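Local structure of leucine aminopeptidase 1, chloroplastic (Solanum lycopersicum, 5D8N) at residues A[243-248]-A[341-346]; A[234-239]-A[280-285]; A[334-339]-A[349-354]; A[203-208]-A[522-527]; A[162-167]-A[208-213]. The protein removes N-terminal amino acids, preferably leucine, from peptides as a magnesium-dependent homohexameric aminopeptidase of the M17 family, and also acts as a protein-folding chaperone. The protein carries 1 engineered substitution. One frame throughout, in Å; residues are numbered along the deposited sequence. Where two conformers were deposited one is given.

Contact 1 of 5, residues A[243-248]-A[341-346]; sequences YSDVIS and EIRPSR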
# COMPACT_ATOMS: atom_id res chain seq x y z
N TYR A 243 10.27 -30.45 -40.79
CA TYR A 243 11.64 -30.32 -41.28
C TYR A 243 12.48 -31.53 -40.85
O TYR A 243 13.62 -31.39 -40.39
CB TYR A 243 12.27 -29.00 -40.80
CG TYR A 243 11.47 -27.75 -41.14
CD1 TYR A 243 11.47 -27.23 -42.44
CD2 TYR A 243 10.77 -27.07 -40.17
CE1 TYR A 243 10.70 -26.13 -42.77
CE2 TYR A 243 9.99 -25.97 -40.49
CZ TYR A 243 9.94 -25.53 -41.80
OH TYR A 243 9.14 -24.47 -42.13
N SER A 244 11.89 -32.72 -40.98
CA SER A 244 12.40 -33.90 -40.30
C SER A 244 13.79 -34.37 -40.78
O SER A 244 14.46 -35.12 -40.08
CB SER A 244 11.41 -35.07 -40.44
OG SER A 244 11.23 -35.36 -41.80
N ASP A 245 14.24 -33.90 -41.93
CA ASP A 245 15.58 -34.26 -42.38
C ASP A 245 16.67 -33.38 -41.80
O ASP A 245 17.84 -33.78 -41.81
CB ASP A 245 15.67 -34.23 -43.91
CG ASP A 245 15.49 -32.85 -44.48
OD1 ASP A 245 14.75 -32.04 -43.88
OD2 ASP A 245 16.02 -32.59 -45.57
N VAL A 246 16.29 -32.27 -41.15
CA VAL A 246 17.26 -31.42 -40.45
C VAL A 246 16.97 -31.10 -38.98
O VAL A 246 17.83 -30.58 -38.28
CB VAL A 246 17.44 -30.10 -41.21
CG1 VAL A 246 18.10 -30.38 -42.56
CG2 VAL A 246 16.13 -29.37 -41.40
N ILE A 247 15.75 -31.38 -38.53
CA ILE A 247 15.41 -31.18 -37.13
C ILE A 247 14.87 -32.47 -36.52
O ILE A 247 13.89 -33.03 -36.98
CB ILE A 247 14.40 -30.02 -36.96
CG1 ILE A 247 15.03 -28.69 -37.39
CG2 ILE A 247 13.95 -29.95 -35.51
CD1 ILE A 247 14.06 -27.51 -37.41
N SER A 248 15.48 -32.88 -35.41
CA SER A 248 14.98 -33.96 -34.59
C SER A 248 14.40 -33.40 -33.30
O SER A 248 14.72 -32.28 -32.87
CB SER A 248 16.12 -34.93 -34.25
OG SER A 248 17.11 -34.29 -33.47
N GLU A 341 13.75 -23.92 -42.38
CA GLU A 341 13.68 -23.53 -43.77
C GLU A 341 15.03 -23.11 -44.31
O GLU A 341 15.34 -23.35 -45.47
CB GLU A 341 12.70 -22.36 -43.97
CG GLU A 341 11.26 -22.69 -43.65
CD GLU A 341 10.51 -23.28 -44.83
OE1 GLU A 341 11.15 -23.66 -45.84
OE2 GLU A 341 9.31 -23.56 -44.65
N ILE A 342 15.75 -22.28 -43.56
CA ILE A 342 16.98 -21.66 -44.07
C ILE A 342 18.10 -22.68 -44.22
O ILE A 342 18.90 -22.60 -45.16
CB ILE A 342 17.44 -20.53 -43.14
CG1 ILE A 342 16.42 -19.38 -43.15
CG2 ILE A 342 18.81 -20.03 -43.57
CD1 ILE A 342 16.55 -18.44 -41.97
N ARG A 343 18.10 -23.70 -43.36
CA ARG A 343 19.04 -24.84 -43.47
C ARG A 343 20.49 -24.44 -43.53
O ARG A 343 21.22 -24.92 -44.38
CB ARG A 343 18.79 -25.68 -44.72
CG ARG A 343 17.45 -26.35 -44.77
CD ARG A 343 17.26 -26.99 -46.13
NE ARG A 343 18.03 -28.24 -46.26
CZ ARG A 343 17.55 -29.45 -46.00
NH1 ARG A 343 16.31 -29.61 -45.52
NH2 ARG A 343 18.36 -30.50 -46.05
N PRO A 344 20.98 -23.71 -42.53
CA PRO A 344 22.41 -23.41 -42.57
C PRO A 344 23.28 -24.63 -42.33
O PRO A 344 22.98 -25.48 -41.50
CB PRO A 344 22.58 -22.40 -41.44
CG PRO A 344 21.44 -22.70 -40.51
CD PRO A 344 20.29 -23.09 -41.39
N SER A 345 24.42 -24.68 -43.01
CA SER A 345 25.43 -25.69 -42.75
C SER A 345 26.38 -25.12 -41.71
O SER A 345 26.28 -23.95 -41.32
CB SER A 345 26.18 -26.05 -44.05
OG SER A 345 26.84 -24.89 -44.55
N ARG A 346 27.31 -25.95 -41.25
CA ARG A 346 28.37 -25.51 -40.34
C ARG A 346 27.88 -25.20 -38.93
O ARG A 346 28.67 -24.78 -38.09
CB ARG A 346 29.16 -24.32 -40.92
CG ARG A 346 29.85 -24.60 -42.25
CD ARG A 346 30.26 -23.31 -42.97
NE ARG A 346 30.76 -22.26 -42.07
CZ ARG A 346 30.25 -21.03 -41.97
NH1 ARG A 346 29.22 -20.65 -42.73
NH2 ARG A 346 30.76 -20.18 -41.10
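Y243 faces E341 and V246 faces R343, each pair with CA atoms 7.5 Å apart, where the turn between helix 229-242 and strand 247-252 runs beside the C-terminal end of helix 327-342. Y243 O holds that turn by accepting from both V246 N and I247 N. Y243 OH donates to E341 OE2 over 2.7 Å, reaching the oxygen from above the carboxylate plane; ring and carboxylate stand 72° apart. A bend at chi2 (-87°) folds the glutamate back so that its acid lies by the phenol, while E341 N sits over one ring face, toward the rim. K337 NZ also bonds this hydroxyl, giving the buried tyrosine two polar partners. R343 forms a salt bridge with D245, gripping it end-on: NH1 at 3.0 Å and NH2 at 3.2 Å both converge on OD2 from one face of the carboxylate, with OD2 in the guanidinium plane. V246 CG1 lies over one face of that guanidinium, toward its rim, 3.5 Å from R343 NH2, an apolar floor for a flat surface cation. Having left the helix with positive phi, R343 begins the loop into strand 347-358; the contact joins two helix-to-strand turns at one end of the M17 alpha/beta catalytic domain.

Contact 2 of 5, residues A[234-239]-A[280-285]; sequences EEAKKI and IHLCFK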
# COMPACT_ATOMS: atom_id res chain seq x y z
N GLU A 234 3.76 -30.16 -28.49
CA GLU A 234 3.22 -30.52 -29.80
C GLU A 234 3.65 -29.55 -30.89
O GLU A 234 3.94 -29.96 -32.01
CB GLU A 234 1.69 -30.61 -29.81
CG GLU A 234 1.14 -31.81 -29.07
CD GLU A 234 1.58 -33.16 -29.62
OE1 GLU A 234 1.78 -33.27 -30.86
OE2 GLU A 234 1.76 -34.08 -28.78
N GLU A 235 3.71 -28.26 -30.57
CA GLU A 235 4.22 -27.29 -31.51
C GLU A 235 5.67 -27.63 -31.87
O GLU A 235 6.11 -27.47 -33.02
CB GLU A 235 4.11 -25.85 -31.00
CG GLU A 235 2.68 -25.36 -30.80
CD GLU A 235 1.90 -25.07 -32.08
OE1 GLU A 235 2.49 -24.85 -33.16
OE2 GLU A 235 0.66 -25.07 -31.98
N ALA A 236 6.47 -27.99 -30.88
CA ALA A 236 7.85 -28.38 -31.16
C ALA A 236 7.91 -29.59 -32.08
O ALA A 236 8.72 -29.64 -33.01
CB ALA A 236 8.61 -28.65 -29.87
N LYS A 237 7.07 -30.58 -31.81
CA LYS A 237 7.02 -31.77 -32.65
C LYS A 237 6.60 -31.48 -34.09
O LYS A 237 7.09 -32.12 -35.03
CB LYS A 237 6.06 -32.80 -32.04
CG LYS A 237 6.69 -33.49 -30.84
CD LYS A 237 5.89 -34.72 -30.45
CE LYS A 237 4.86 -34.47 -29.39
NZ LYS A 237 4.09 -35.72 -29.13
N LYS A 238 5.73 -30.48 -34.25
CA LYS A 238 5.24 -30.09 -35.56
C LYS A 238 6.37 -29.49 -36.37
O LYS A 238 6.49 -29.73 -37.57
CB LYS A 238 4.10 -29.07 -35.39
CG LYS A 238 3.52 -28.52 -36.68
CD LYS A 238 2.45 -27.46 -36.39
CE LYS A 238 2.14 -26.59 -37.60
NZ LYS A 238 0.94 -25.76 -37.30
N ILE A 239 7.21 -28.69 -35.71
CA ILE A 239 8.36 -28.12 -36.40
C ILE A 239 9.26 -29.26 -36.85
O ILE A 239 9.72 -29.28 -37.97
CB ILE A 239 9.15 -27.16 -35.49
CG1 ILE A 239 8.31 -25.88 -35.24
CG2 ILE A 239 10.49 -26.81 -36.12
CD1 ILE A 239 8.83 -25.05 -34.09
N ILE A 280 11.36 -29.76 -23.61
CA ILE A 280 11.45 -29.78 -25.05
C ILE A 280 12.89 -29.64 -25.51
O ILE A 280 13.59 -28.68 -25.15
CB ILE A 280 10.62 -28.62 -25.64
CG1 ILE A 280 9.15 -28.80 -25.30
CG2 ILE A 280 10.81 -28.57 -27.14
CD1 ILE A 280 8.33 -27.54 -25.52
N HIS A 281 13.32 -30.60 -26.32
CA HIS A 281 14.65 -30.57 -26.93
C HIS A 281 14.61 -30.79 -28.44
O HIS A 281 14.35 -31.89 -28.91
CB HIS A 281 15.55 -31.61 -26.25
CG HIS A 281 16.97 -31.59 -26.73
ND1 HIS A 281 17.82 -32.66 -26.56
CD2 HIS A 281 17.64 -30.68 -27.49
CE1 HIS A 281 19.00 -32.35 -27.08
NE2 HIS A 281 18.92 -31.17 -27.66
N LEU A 282 14.81 -29.73 -29.20
CA LEU A 282 14.96 -29.85 -30.65
C LEU A 282 16.42 -29.69 -30.99
O LEU A 282 17.15 -28.96 -30.30
CB LEU A 282 14.19 -28.74 -31.36
CG LEU A 282 12.68 -28.72 -31.20
CD1 LEU A 282 12.10 -27.42 -31.76
CD2 LEU A 282 12.08 -29.89 -31.94
N CYS A 283 16.84 -30.38 -32.05
CA CYS A 283 18.19 -30.23 -32.57
C CYS A 283 18.18 -30.06 -34.08
O CYS A 283 17.64 -30.90 -34.81
CB CYS A 283 19.05 -31.44 -32.23
SG CYS A 283 20.79 -31.20 -32.70
N PHE A 284 18.75 -28.94 -34.54
CA PHE A 284 18.92 -28.69 -35.96
C PHE A 284 20.34 -29.05 -36.37
O PHE A 284 21.29 -28.59 -35.73
CB PHE A 284 18.65 -27.23 -36.33
CG PHE A 284 19.13 -26.87 -37.70
CD1 PHE A 284 18.34 -27.10 -38.80
CD2 PHE A 284 20.44 -26.43 -37.90
CE1 PHE A 284 18.83 -26.88 -40.06
CE2 PHE A 284 20.95 -26.24 -39.17
CZ PHE A 284 20.13 -26.47 -40.26
N LYS A 285 20.44 -29.66 -37.54
CA LYS A 285 21.73 -30.03 -38.15
C LYS A 285 21.47 -30.48 -39.59
O LYS A 285 20.62 -31.35 -39.78
CB LYS A 285 22.18 -31.26 -37.33
CG LYS A 285 23.53 -31.88 -37.59
CD LYS A 285 23.95 -32.78 -36.43
CE LYS A 285 23.00 -33.92 -36.08
NZ LYS A 285 22.25 -33.74 -34.79
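A236 sets its methyl group against I280 and L282, seating helix 229-242 on strand 278-284 of the mixed sheet in the alpha/beta catalytic domain. The helix lies on one face of the sheet, and the chain leaves it into strand 247-252, the antiparallel neighbour of strand 278-284. The tight part is small, and its side chains are all apolar. A236 CB lies 3.5 Å from I280 CG2, and the CA atoms of A236 and I280 are 7.2 Å apart, a close approach that the short alanine side chain permits. The torsion of I280 puts CG2 on the side away from the backbone nitrogen, and this branch, not the longer CG1 arm, meets the alanine. L282, two residues on and on the same face of the strand, straddles the alanine with its fork: CD1 approaches A236 CB at 4.2 Å, while CD2 rests against the helix backbone. Beta-branched and leucine side chains suit this layer because they fill the interface without bringing polar atoms into it. On the other side of the helix the character changes. E234 and K237 direct their CB atoms away from the strand, toward the solvent side, and form a salt bridge one turn apart within the helix: K237 NZ donates to E234 OE2 at 2.9 Å, meeting it from above the carboxylate plane. Back in the buried layer, L282 CD2 is 3.5 Å from A236 O.

Contact 3 of 5, residues A[334-339]-A[349-354]; sequences GAAKAL and VHFIVA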
# COMPACT_ATOMS: atom_id res chain seq x y z
N GLY A 334 10.36 -20.05 -32.56
CA GLY A 334 10.35 -19.24 -33.78
C GLY A 334 11.66 -19.31 -34.55
O GLY A 334 11.68 -19.49 -35.76
N ALA A 335 12.76 -19.30 -33.82
CA ALA A 335 14.05 -19.44 -34.45
C ALA A 335 14.19 -20.80 -35.13
O ALA A 335 14.77 -20.91 -36.20
CB ALA A 335 15.18 -19.21 -33.45
N ALA A 336 13.68 -21.85 -34.48
CA ALA A 336 13.77 -23.19 -35.03
C ALA A 336 13.00 -23.28 -36.33
O ALA A 336 13.46 -23.90 -37.28
CB ALA A 336 13.23 -24.22 -34.05
N LYS A 337 11.79 -22.73 -36.32
CA LYS A 337 10.96 -22.66 -37.50
C LYS A 337 11.67 -21.96 -38.67
O LYS A 337 11.68 -22.47 -39.80
CB LYS A 337 9.65 -21.98 -37.13
CG LYS A 337 8.73 -21.65 -38.30
CD LYS A 337 8.09 -22.89 -38.87
CE LYS A 337 7.04 -22.51 -39.90
NZ LYS A 337 6.67 -23.74 -40.68
N ALA A 338 12.30 -20.83 -38.39
CA ALA A 338 13.07 -20.15 -39.41
C ALA A 338 14.23 -21.03 -39.92
O ALA A 338 14.44 -21.17 -41.13
CB ALA A 338 13.57 -18.81 -38.89
N LEU A 339 15.01 -21.57 -39.00
CA LEU A 339 16.23 -22.25 -39.35
C LEU A 339 15.92 -23.55 -40.08
O LEU A 339 16.68 -24.00 -40.93
CB LEU A 339 17.07 -22.49 -38.11
CG LEU A 339 17.68 -21.18 -37.56
CD1 LEU A 339 18.27 -21.42 -36.18
CD2 LEU A 339 18.76 -20.63 -38.49
N VAL A 349 22.40 -26.73 -33.80
CA VAL A 349 21.70 -25.85 -32.86
C VAL A 349 20.71 -26.64 -32.03
O VAL A 349 19.79 -27.28 -32.56
CB VAL A 349 20.93 -24.72 -33.57
CG1 VAL A 349 20.34 -23.75 -32.55
CG2 VAL A 349 21.85 -23.93 -34.48
N HIS A 350 20.87 -26.54 -30.72
CA HIS A 350 19.94 -27.16 -29.79
C HIS A 350 18.96 -26.13 -29.25
O HIS A 350 19.36 -25.02 -28.87
CB HIS A 350 20.72 -27.77 -28.64
CG HIS A 350 21.64 -28.86 -29.08
ND1 HIS A 350 21.33 -30.19 -28.95
CD2 HIS A 350 22.87 -28.82 -29.64
CE1 HIS A 350 22.28 -30.93 -29.49
NE2 HIS A 350 23.26 -30.12 -29.85
N PHE A 351 17.67 -26.42 -29.40
CA PHE A 351 16.61 -25.55 -28.91
C PHE A 351 15.97 -26.20 -27.69
O PHE A 351 15.44 -27.31 -27.78
CB PHE A 351 15.55 -25.31 -29.98
CG PHE A 351 16.07 -24.90 -31.31
CD1 PHE A 351 16.63 -25.83 -32.18
CD2 PHE A 351 16.06 -23.57 -31.69
CE1 PHE A 351 17.07 -25.44 -33.43
CE2 PHE A 351 16.60 -23.15 -32.90
CZ PHE A 351 17.11 -24.08 -33.77
N ILE A 352 16.05 -25.53 -26.54
CA ILE A 352 15.69 -26.14 -25.26
C ILE A 352 14.72 -25.29 -24.45
O ILE A 352 14.95 -24.11 -24.27
CB ILE A 352 16.98 -26.40 -24.46
CG1 ILE A 352 17.81 -27.48 -25.15
CG2 ILE A 352 16.65 -26.82 -23.04
CD1 ILE A 352 19.26 -27.46 -24.76
N VAL A 353 13.57 -25.88 -24.11
CA VAL A 353 12.55 -25.22 -23.31
C VAL A 353 12.02 -26.16 -22.23
O VAL A 353 11.45 -27.21 -22.54
CB VAL A 353 11.35 -24.79 -24.17
CG1 VAL A 353 10.27 -24.18 -23.28
CG2 VAL A 353 11.78 -23.75 -25.20
N ALA A 354 12.23 -25.79 -20.97
CA ALA A 354 11.64 -26.52 -19.86
C ALA A 354 10.25 -25.98 -19.55
O ALA A 354 10.10 -24.96 -18.84
CB ALA A 354 12.54 -26.42 -18.64
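The ring of F351 is sandwiched between A336 CB, centred over one face, and V349 CG1, which covers the opposite face nearer the rim; L339 CD1 meets its edge in plane. This is helix-on-sheet packing of the alpha/beta catalytic domain: after helix 327-342 a short loop turns the chain back into strand 347-358, which runs nearly antiparallel beneath it, the segments lying at 151° with axes 9.6 Å apart. The A336 methyl makes a CH-pi contact, its carbon 3.7 Å from the ring centroid and only 11° off the normal. Small residues are what let the ring come so close to the helix. A336 and A335 present little more than backbone, and A335 CB stands 4.2 Å from F351 CE2. L339, one turn beyond A335, supplies the bulk at the ring's far end, where its CD1 lies 3.8 Å from F351 CZ. F351 carries CG beside its backbone nitrogen (chi1 -50°), which projects the ring from the strand toward the helix. V349, two residues earlier on the same strand face, backs the ring on its other side. F284 of the adjacent strand 278-284 also packs on F351, while V526 of helix 519-527 touches both L339 and V349, so the ring belongs to a continuous apolar layer. The closest approach is to the helix backbone itself, F351 CE2 lying 3.5 Å from A336 CA.

Contact 4 of 5, residues A[203-208]-A[522-527]; sequences IKYAEH and LVEWVL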
# COMPACT_ATOMS: atom_id res chain seq x y z
N ILE A 203 14.65 -12.10 -50.24
CA ILE A 203 13.26 -11.97 -49.91
C ILE A 203 12.78 -13.26 -49.27
O ILE A 203 12.01 -13.22 -48.31
CB ILE A 203 12.41 -11.59 -51.14
CG1 ILE A 203 12.68 -10.13 -51.53
CG2 ILE A 203 10.92 -11.79 -50.90
CD1 ILE A 203 12.15 -9.77 -52.91
N LYS A 204 13.20 -14.39 -49.82
CA LYS A 204 12.79 -15.69 -49.33
C LYS A 204 13.31 -15.88 -47.88
O LYS A 204 12.63 -16.46 -47.03
CB LYS A 204 13.34 -16.77 -50.26
CG LYS A 204 12.58 -18.07 -50.23
CD LYS A 204 11.23 -18.01 -50.93
CE LYS A 204 10.83 -19.38 -51.44
NZ LYS A 204 10.93 -20.47 -50.42
N TYR A 205 14.56 -15.50 -47.65
CA TYR A 205 15.15 -15.54 -46.32
C TYR A 205 14.25 -14.77 -45.36
O TYR A 205 13.91 -15.28 -44.29
CB TYR A 205 16.57 -14.97 -46.32
CG TYR A 205 17.16 -14.64 -44.95
CD1 TYR A 205 17.65 -15.62 -44.10
CD2 TYR A 205 17.33 -13.33 -44.56
CE1 TYR A 205 18.15 -15.31 -42.84
CE2 TYR A 205 17.90 -13.01 -43.34
CZ TYR A 205 18.26 -14.00 -42.47
OH TYR A 205 18.82 -13.67 -41.25
N ALA A 206 13.87 -13.56 -45.76
CA ALA A 206 13.04 -12.70 -44.91
C ALA A 206 11.73 -13.40 -44.62
O ALA A 206 11.23 -13.38 -43.49
CB ALA A 206 12.78 -11.35 -45.58
N GLU A 207 11.16 -14.02 -45.65
CA GLU A 207 9.91 -14.75 -45.48
C GLU A 207 10.07 -15.89 -44.47
O GLU A 207 9.16 -16.13 -43.69
CB GLU A 207 9.33 -15.26 -46.81
CG GLU A 207 8.83 -14.15 -47.71
CD GLU A 207 8.47 -14.62 -49.11
OE1 GLU A 207 9.26 -15.38 -49.69
OE2 GLU A 207 7.40 -14.25 -49.63
N HIS A 208 11.20 -16.59 -44.52
CA HIS A 208 11.44 -17.69 -43.60
C HIS A 208 11.51 -17.16 -42.16
O HIS A 208 10.95 -17.76 -41.24
CB HIS A 208 12.74 -18.42 -43.94
CG HIS A 208 12.73 -19.08 -45.28
ND1 HIS A 208 11.58 -19.55 -45.87
CD2 HIS A 208 13.75 -19.47 -46.09
CE1 HIS A 208 11.87 -20.17 -46.99
NE2 HIS A 208 13.18 -20.10 -47.16
N LEU A 522 18.21 -14.02 -33.05
CA LEU A 522 18.75 -15.35 -32.88
C LEU A 522 19.15 -15.99 -34.21
O LEU A 522 20.18 -16.67 -34.31
CB LEU A 522 17.78 -16.25 -32.13
CG LEU A 522 17.48 -15.85 -30.68
CD1 LEU A 522 16.48 -16.80 -30.06
CD2 LEU A 522 18.72 -15.71 -29.82
N VAL A 523 18.30 -15.84 -35.21
CA VAL A 523 18.60 -16.36 -36.53
C VAL A 523 19.89 -15.74 -37.05
O VAL A 523 20.76 -16.46 -37.58
CB VAL A 523 17.44 -16.16 -37.52
CG1 VAL A 523 17.89 -16.46 -38.95
CG2 VAL A 523 16.27 -17.05 -37.12
N GLU A 524 19.98 -14.41 -36.98
CA GLU A 524 21.20 -13.74 -37.44
C GLU A 524 22.40 -14.27 -36.68
O GLU A 524 23.47 -14.45 -37.25
CB GLU A 524 21.13 -12.22 -37.29
CG GLU A 524 20.24 -11.55 -38.32
CD GLU A 524 20.77 -11.63 -39.75
OE1 GLU A 524 22.00 -11.72 -39.94
OE2 GLU A 524 19.95 -11.46 -40.68
N TRP A 525 22.26 -14.45 -35.37
CA TRP A 525 23.39 -14.90 -34.58
C TRP A 525 23.85 -16.30 -35.02
O TRP A 525 25.03 -16.59 -35.11
CB TRP A 525 23.03 -14.92 -33.09
CG TRP A 525 24.12 -15.45 -32.21
CD1 TRP A 525 25.30 -14.84 -31.91
CD2 TRP A 525 24.15 -16.73 -31.58
NE1 TRP A 525 25.99 -15.59 -31.00
CE2 TRP A 525 25.34 -16.78 -30.82
CE3 TRP A 525 23.22 -17.77 -31.44
CZ2 TRP A 525 25.64 -17.84 -29.97
CZ3 TRP A 525 23.54 -18.85 -30.63
CH2 TRP A 525 24.72 -18.86 -29.88
N VAL A 526 22.90 -17.22 -35.18
CA VAL A 526 23.23 -18.57 -35.65
C VAL A 526 23.96 -18.53 -36.99
O VAL A 526 24.97 -19.21 -37.17
CB VAL A 526 21.97 -19.46 -35.77
CG1 VAL A 526 22.25 -20.76 -36.50
CG2 VAL A 526 21.45 -19.76 -34.37
N LEU A 527 23.43 -17.73 -37.92
CA LEU A 527 23.99 -17.62 -39.25
C LEU A 527 25.37 -17.00 -39.30
O LEU A 527 26.16 -17.33 -40.18
CB LEU A 527 23.08 -16.78 -40.13
CG LEU A 527 21.81 -17.53 -40.54
CD1 LEU A 527 21.05 -16.69 -41.56
CD2 LEU A 527 22.13 -18.88 -41.13
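Y205 points its ring end at helix 522-527, and V523 and L527 come to meet it from the opposite direction, while E524 crosses it obliquely. With CG anti to the backbone nitrogen (chi1 165°), the tyrosine stretches across a wide gap: the axes of the two segments come within 12.5 Å, at 124° between their N-to-C directions. A long aromatic side chain with a polar end suits such a span. Y205 OH donates to E524 OE2 at a short 2.5 Å, reaching the oxygen from well above the carboxylate plane. Ring and carboxylate are nearly perpendicular, 83° apart, with OE2 at the ring's edge. The glutamate chain is bent at chi2, which turns its acid toward the phenol. Its other oxygen, OE1, forms a salt bridge with R528, so both carboxylate oxygens have partners. This pairing ties long helix 197-221 to the C-terminal helix 519-527, and I342 of helix 327-342 packs on both Y205 and V523, making this a three-helix junction. Apolar branches gather about the CE1 side of the ring. L527 CD1 packs obliquely against Y205 CE1 at 3.5 Å; V523 CG1, one turn earlier, lies 3.7 Å from Y205 OH and 4.1 Å from Y205 CE1.

Contact 5 of 5, residues A[162-167]-A[208-213]; sequences IATGVV and HVCAGV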
# COMPACT_ATOMS: atom_id res chain seq x y z
N ILE A 162 11.79 -4.33 -46.40
CA ILE A 162 10.45 -3.90 -46.80
C ILE A 162 9.47 -5.08 -46.76
O ILE A 162 8.37 -4.97 -46.19
CB ILE A 162 10.46 -3.28 -48.20
CG1 ILE A 162 11.09 -1.88 -48.17
CG2 ILE A 162 9.06 -3.19 -48.79
CD1 ILE A 162 11.52 -1.37 -49.55
N ALA A 163 9.90 -6.21 -47.31
CA ALA A 163 9.09 -7.42 -47.33
C ALA A 163 8.73 -7.83 -45.91
O ALA A 163 7.59 -8.18 -45.65
CB ALA A 163 9.84 -8.55 -48.03
N THR A 164 9.71 -7.84 -45.03
CA THR A 164 9.52 -8.19 -43.62
C THR A 164 8.46 -7.27 -43.00
O THR A 164 7.49 -7.72 -42.37
CB THR A 164 10.85 -8.06 -42.85
OG1 THR A 164 11.78 -9.04 -43.33
CG2 THR A 164 10.64 -8.20 -41.40
N GLY A 165 8.57 -5.97 -43.26
CA GLY A 165 7.62 -5.01 -42.68
C GLY A 165 6.20 -5.25 -43.17
O GLY A 165 5.23 -5.15 -42.42
N VAL A 166 6.06 -5.57 -44.45
CA VAL A 166 4.73 -5.83 -45.01
C VAL A 166 4.13 -7.12 -44.40
O VAL A 166 2.96 -7.14 -44.09
CB VAL A 166 4.77 -5.93 -46.53
CG1 VAL A 166 3.42 -6.38 -47.08
CG2 VAL A 166 5.16 -4.58 -47.12
N VAL A 167 4.93 -8.19 -44.32
CA VAL A 167 4.44 -9.48 -43.88
C VAL A 167 4.05 -9.39 -42.40
O VAL A 167 2.93 -9.73 -42.03
CB VAL A 167 5.48 -10.60 -44.09
CG1 VAL A 167 5.04 -11.91 -43.45
CG2 VAL A 167 5.69 -10.86 -45.58
N HIS A 208 11.20 -16.59 -44.52
CA HIS A 208 11.44 -17.69 -43.60
C HIS A 208 11.51 -17.16 -42.16
O HIS A 208 10.95 -17.76 -41.24
CB HIS A 208 12.74 -18.42 -43.94
CG HIS A 208 12.73 -19.08 -45.28
ND1 HIS A 208 11.58 -19.55 -45.87
CD2 HIS A 208 13.75 -19.47 -46.09
CE1 HIS A 208 11.87 -20.17 -46.99
NE2 HIS A 208 13.18 -20.10 -47.16
N VAL A 209 12.22 -16.06 -41.99
CA VAL A 209 12.34 -15.47 -40.67
C VAL A 209 10.94 -15.03 -40.19
O VAL A 209 10.58 -15.31 -39.05
CB VAL A 209 13.34 -14.30 -40.69
CG1 VAL A 209 13.29 -13.55 -39.37
CG2 VAL A 209 14.73 -14.82 -40.92
N CYS A 210 10.19 -14.32 -41.03
CA CYS A 210 8.84 -13.87 -40.65
C CYS A 210 7.97 -15.02 -40.18
O CYS A 210 7.17 -14.85 -39.27
CB CYS A 210 8.14 -13.12 -41.78
SG CYS A 210 8.86 -11.49 -42.17
N ALA A 211 8.06 -16.18 -40.83
CA ALA A 211 7.20 -17.28 -40.43
C ALA A 211 7.55 -17.73 -39.01
O ALA A 211 6.67 -18.12 -38.23
CB ALA A 211 7.29 -18.44 -41.42
N GLY A 212 8.83 -17.65 -38.66
CA GLY A 212 9.25 -17.84 -37.28
C GLY A 212 8.76 -16.75 -36.33
O GLY A 212 8.31 -17.05 -35.24
N VAL A 213 8.84 -15.49 -36.73
CA VAL A 213 8.36 -14.40 -35.90
C VAL A 213 6.86 -14.55 -35.61
O VAL A 213 6.39 -14.40 -34.48
CB VAL A 213 8.63 -13.05 -36.57
CG1 VAL A 213 7.98 -11.92 -35.79
CG2 VAL A 213 10.14 -12.80 -36.65
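T164 and C210 bring helices 152-170 and 197-221 together, their CA atoms 6.4 Å apart, a close approach for two helical backbones. Both segments are regular helix throughout, and side chains of modest size allow their surfaces to come this near. C210 does most of the work. Its CB points at the opposing helix and its sulfur enters between T164 and V167, residues one turn apart. C210 SG lies 3.7 Å from T164 CA and 3.8 Å from T164 CG2, touching backbone and methyl alike. The sulfur sits beside its own backbone nitrogen, anti to the carbonyl carbon (chi1 -69°), and this torsion directs it to the threonine. A cysteine fits well here, being slim, polarisable and apolar enough for a buried place. In the fold, the contact joins a helix of the N-terminal domain, which belongs to the macro-domain clan, to the long helix that leads toward the catalytic domain. T164 turns its two branches to different tasks. The methyl CG2, anti to the backbone nitrogen, makes the closer side-chain approach to the sulfur, and OG1 hydrogen-bonds to S160 O one turn back in its own helix, which satisfies the hydroxyl locally. V167 closes the other flank of the cysteine: its CG1 packs on C210 CB at 3.7 Å and comes within 4.1 Å of C210 SG.

The five contacts run from the N-terminal domain into the catalytic one. Contacts 4 and 5 share H208 and helix 197-221, with centres about 9 Å apart, and their segments alternate along the chain. Contacts 1, 2 and 3 gather at one edge of the eight-stranded sheet, where strands 247-252, 278-284 and 347-358 are successive neighbours; contacts 2 and 3 have centres about 7 Å apart. Helix 327-342 serves contacts 1 and 3 and also packs on H208 through E341, so it bridges the two groups. Contact 4 spans 314 residues and returns the C-terminal helix to helix 197-221, enclosing contacts 1 to 3 in sequence and thereby tying the catalytic domain's end to the interdomain helix.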